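Local coordinates for 75aa long hypothetical regulatory protein AsnC (Pyrococcus horikoshii, PDB 2CVI) that is of unknown function but belongs to the Lrp/AsnC ligand-binding family and pairs with a second copy of itself, probably as a small regulatory domain, at residues V2-L7 and V42-D47; M8-G13 and P64-T69. One frame throughout, in Å; residues are numbered along the deposited sequence.

Both contacts are built on the first strand, 2-10, an inner strand of one antiparallel sheet, flanked by strand 40-46 on one side and strand 66-77 on the other. Contact 1 samples the first of these borders, contact 2 the second. The centres lie about 17 Å apart, yet the contacts touch, for M8 CE packs 3.6 Å from V42 CG2 and I6 CG2 rests on T69 CB. Along the chain the segments alternate: 2-7, 8-13, 42-47, 64-69. Strands far apart in sequence thus become neighbours, in the order 28-33, 40-46, 2-10, 66-77, so the first strand lies between the third and the last strand of the chain.

Contact 1: residues V2-L7 and V42-D47; sequences VTAFIL and VKVETD
V42 faces I6 across an antiparallel hydrogen-bonded pair in which each backbone N-H reaches the other residue's carbonyl. With CG1 anti to the carbonyl carbon (chi1 -46°), V42 CG2 is left between the backbone N and the carbonyl carbon, where it presses on I6 CB at 3.4 Å, closer than usual van der Waals contact. K43 follows on the other face of the sheet, beside F5 and T3. Its CG is anti to the backbone N (chi1 -171°) and lies over one face of the F5 ring, 4.0 Å from the ring centroid and displaced toward the rim: a CH-pi contact. The extended chain then runs past CZ of F5 until CE comes within 3.5 Å of T3 CG2, and NZ bonds to the hydroxyl of Y32 of the second subunit. Since that same tyrosine sets its ring edge-to-face with F5, an alanine at F5 would probably leave the K43 methylenes and Y32 of the second subunit without their shared aromatic partner, opening a gap at the subunit interface. V44 returns to the face of I6 and A4: its CG1 touches I6 CD1 at 4.0 Å, while CG2 packs on A4 CB. E45 lies side by side with T3, and a water joins them, 2.6 Å from T3 OG1 and donating to E45 OE2; OE1 forms a salt bridge with K29. T46 closes the ladder: T46 O accepts V2 N at 2.7 Å, an almost straight bond (173°). One face, with V2, A4, I6 and T46, is packed by helix 49-59, and the other meets the second subunit, as in the ferredoxin-like dimeric alpha-beta barrel of this family.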
# COMPACT_ATOMS: atom_id res chain seq x y z
N VAL A 2 -11.54 9.26 -7.45
CA VAL A 2 -10.10 9.28 -7.17
C VAL A 2 -9.80 8.14 -6.20
O VAL A 2 -10.54 7.93 -5.23
CB VAL A 2 -9.69 10.61 -6.51
CG1 VAL A 2 -8.21 10.57 -6.11
CG2 VAL A 2 -9.89 11.75 -7.48
N THR A 3 -8.72 7.41 -6.46
CA THR A 3 -8.30 6.29 -5.64
C THR A 3 -6.91 6.64 -5.09
O THR A 3 -6.05 7.09 -5.83
CB THR A 3 -8.18 5.02 -6.49
OG1 THR A 3 -9.49 4.71 -6.99
CG2 THR A 3 -7.68 3.85 -5.66
N ALA A 4 -6.72 6.43 -3.79
CA ALA A 4 -5.43 6.76 -3.20
C ALA A 4 -5.10 5.87 -2.02
O ALA A 4 -5.98 5.27 -1.43
CB ALA A 4 -5.42 8.25 -2.73
N PHE A 5 -3.81 5.74 -1.73
CA PHE A 5 -3.37 5.00 -0.56
C PHE A 5 -2.74 6.03 0.37
O PHE A 5 -1.89 6.81 -0.05
CB PHE A 5 -2.31 3.97 -0.93
CG PHE A 5 -2.88 2.74 -1.54
CD1 PHE A 5 -3.25 1.66 -0.74
CD2 PHE A 5 -3.12 2.70 -2.91
CE1 PHE A 5 -3.85 0.55 -1.28
CE2 PHE A 5 -3.73 1.60 -3.50
CZ PHE A 5 -4.11 0.50 -2.68
N ILE A 6 -3.20 6.05 1.62
CA ILE A 6 -2.65 6.98 2.60
C ILE A 6 -1.77 6.15 3.56
O ILE A 6 -2.29 5.22 4.20
CB ILE A 6 -3.75 7.68 3.41
CG1 ILE A 6 -4.75 8.43 2.51
CG2 ILE A 6 -3.06 8.73 4.35
CD1 ILE A 6 -5.95 8.98 3.29
N LEU A 7 -0.48 6.45 3.62
CA LEU A 7 0.46 5.74 4.50
C LEU A 7 0.56 6.56 5.76
O LEU A 7 0.78 7.77 5.69
CB LEU A 7 1.84 5.60 3.82
CG LEU A 7 2.07 4.68 2.60
CD1 LEU A 7 2.00 3.24 3.00
CD2 LEU A 7 1.13 5.02 1.45
N VAL A 42 -4.02 2.76 4.29
CA VAL A 42 -5.45 2.81 4.06
C VAL A 42 -5.72 3.14 2.59
O VAL A 42 -5.02 3.97 1.99
CB VAL A 42 -6.09 3.86 4.99
CG1 VAL A 42 -5.51 3.67 6.42
CG2 VAL A 42 -5.84 5.27 4.50
N LYS A 43 -6.68 2.44 1.98
CA LYS A 43 -7.05 2.70 0.59
C LYS A 43 -8.33 3.50 0.67
O LYS A 43 -9.30 3.08 1.31
CB LYS A 43 -7.31 1.41 -0.24
CG LYS A 43 -7.49 1.69 -1.76
CD LYS A 43 -7.85 0.43 -2.59
CE LYS A 43 -7.82 0.73 -4.09
NZ LYS A 43 -8.50 -0.40 -4.82
N VAL A 44 -8.34 4.67 0.04
CA VAL A 44 -9.53 5.52 0.01
C VAL A 44 -9.95 5.82 -1.42
O VAL A 44 -9.16 5.78 -2.37
CB VAL A 44 -9.29 6.88 0.69
CG1 VAL A 44 -9.00 6.70 2.15
CG2 VAL A 44 -8.15 7.59 0.02
N GLU A 45 -11.25 6.05 -1.57
CA GLU A 45 -11.84 6.47 -2.84
C GLU A 45 -12.72 7.70 -2.51
O GLU A 45 -13.51 7.68 -1.56
CB GLU A 45 -12.68 5.33 -3.48
CG GLU A 45 -11.84 4.14 -3.91
CD GLU A 45 -12.65 2.93 -4.40
OE1 GLU A 45 -13.85 2.85 -4.06
OE2 GLU A 45 -12.08 2.08 -5.09
N THR A 46 -12.55 8.75 -3.30
CA THR A 46 -13.31 10.00 -3.13
C THR A 46 -13.79 10.48 -4.49
O THR A 46 -13.26 10.08 -5.52
CB THR A 46 -12.45 11.11 -2.45
OG1 THR A 46 -11.31 11.41 -3.26
CG2 THR A 46 -12.01 10.66 -1.03
N ASP A 47 -14.79 11.36 -4.50
CA ASP A 47 -15.32 11.85 -5.76
C ASP A 47 -14.31 12.69 -6.54
O ASP A 47 -14.18 12.58 -7.77
CB ASP A 47 -16.56 12.70 -5.48
CG ASP A 47 -17.72 11.88 -4.96
OD1 ASP A 47 -17.66 10.63 -5.04
OD2 ASP A 47 -18.70 12.49 -4.47
O HOH W 1 -10.28 2.21 -7.05

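Contact 2: residues M8-G13 and P64-T69; sequences MVTAAG and PEIQMT
V9 faces two residues at once, Q67 and M68, in a classic beta bulge. V9 O accepts Q67 N at 2.9 Å and, weakly, the N-H of M68, while the V9 N-H bonds to M68 O. Both side chains opposite lean on the valine, but in different ways. M68 leaves the backbone with CG anti to N and then bends at chi2 (-89°) and again at chi3, which brings its terminal CE back to V9 CG2 at 3.8 Å. Q67 instead runs extended beyond CG and crosses V9 at about a right angle; its amide runs from V9 toward A11, with OE1 3.9 Å from V9 CG1 and NE2 3.8 Å from A11 CB. On the other face M8 is also extended beyond CG. Its CG lies alongside T69 CG2 at 3.9 Å, and SD reaches I66 CD1, crossing that side chain at a slant. Beyond the bulge T10 pairs with I66, and E65 O accepts the A11 N-H at 2.9 Å with T10 CB beside it. Helix 15-23 backs the M8 face, L22 meeting M8 and V18 meeting I66. Along the strand edge away from 66-77, D39 bonds to T10 N through its carboxylate, and M8 packs on L40 of strand 40-46.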
# COMPACT_ATOMS: atom_id res chain seq x y z
N MET A 8 0.40 5.92 6.92
CA MET A 8 0.35 6.63 8.18
C MET A 8 1.32 6.19 9.24
O MET A 8 1.62 5.00 9.37
CB MET A 8 -1.05 6.50 8.79
CG MET A 8 -2.21 6.81 7.79
SD MET A 8 -3.78 6.69 8.68
CE MET A 8 -4.95 7.23 7.35
N VAL A 9 1.80 7.18 10.01
CA VAL A 9 2.66 6.96 11.19
C VAL A 9 1.70 7.22 12.34
O VAL A 9 0.98 8.21 12.37
CB VAL A 9 3.82 7.96 11.25
CG1 VAL A 9 4.57 7.80 12.60
CG2 VAL A 9 4.74 7.77 10.10
N THR A 10 1.61 6.30 13.28
CA THR A 10 0.71 6.50 14.39
C THR A 10 1.44 6.32 15.71
O THR A 10 2.51 5.71 15.74
CB THR A 10 -0.46 5.50 14.40
OG1 THR A 10 0.04 4.18 14.66
CG2 THR A 10 -1.19 5.46 13.07
N ALA A 11 0.87 6.87 16.76
CA ALA A 11 1.41 6.67 18.11
C ALA A 11 1.27 5.16 18.37
O ALA A 11 0.33 4.52 17.92
CB ALA A 11 0.56 7.44 19.10
N ALA A 12 2.22 4.59 19.11
CA ALA A 12 2.16 3.14 19.35
C ALA A 12 0.95 2.70 20.20
O ALA A 12 0.56 3.39 21.13
CB ALA A 12 3.50 2.67 19.99
N GLY A 13 0.35 1.56 19.82
CA GLY A 13 -0.81 1.02 20.52
C GLY A 13 -2.17 1.53 20.06
O GLY A 13 -3.22 1.04 20.50
N PRO A 64 -5.79 12.58 16.65
CA PRO A 64 -4.40 12.96 16.89
C PRO A 64 -3.41 11.81 17.07
O PRO A 64 -2.20 12.01 17.11
CB PRO A 64 -4.49 13.89 18.10
CG PRO A 64 -5.72 13.40 18.83
CD PRO A 64 -6.70 13.08 17.70
N GLU A 65 -3.96 10.60 17.12
CA GLU A 65 -3.11 9.42 17.22
C GLU A 65 -2.33 9.25 15.90
O GLU A 65 -1.29 8.60 15.83
CB GLU A 65 -3.96 8.16 17.44
CG GLU A 65 -4.71 8.09 18.77
CD GLU A 65 -5.99 8.88 18.81
OE1 GLU A 65 -6.41 9.42 17.77
OE2 GLU A 65 -6.60 8.97 19.90
N ILE A 66 -2.87 9.84 14.83
CA ILE A 66 -2.20 9.77 13.53
C ILE A 66 -1.23 10.96 13.45
O ILE A 66 -1.66 12.12 13.37
CB ILE A 66 -3.22 9.81 12.38
CG1 ILE A 66 -4.19 8.63 12.48
CG2 ILE A 66 -2.47 9.77 11.06
CD1 ILE A 66 -5.37 8.67 11.52
N GLN A 67 0.05 10.68 13.48
CA GLN A 67 1.10 11.72 13.52
C GLN A 67 1.64 12.20 12.19
O GLN A 67 2.11 13.36 12.08
CB GLN A 67 2.28 11.21 14.40
CG GLN A 67 1.86 10.81 15.78
CD GLN A 67 2.99 10.16 16.56
OE1 GLN A 67 3.93 9.62 15.98
NE2 GLN A 67 2.87 10.18 17.88
N MET A 68 1.58 11.35 11.16
CA MET A 68 2.10 11.73 9.86
C MET A 68 1.41 10.91 8.79
O MET A 68 1.08 9.75 9.02
CB MET A 68 3.62 11.49 9.80
CG MET A 68 4.33 12.03 8.56
SD MET A 68 4.40 10.86 7.18
CE MET A 68 6.07 10.11 7.41
N THR A 69 1.10 11.55 7.68
CA THR A 69 0.57 10.82 6.54
C THR A 69 1.29 11.25 5.27
O THR A 69 1.77 12.41 5.16
CB THR A 69 -0.95 11.03 6.29
OG1 THR A 69 -1.22 12.38 5.85
CG2 THR A 69 -1.78 10.72 7.55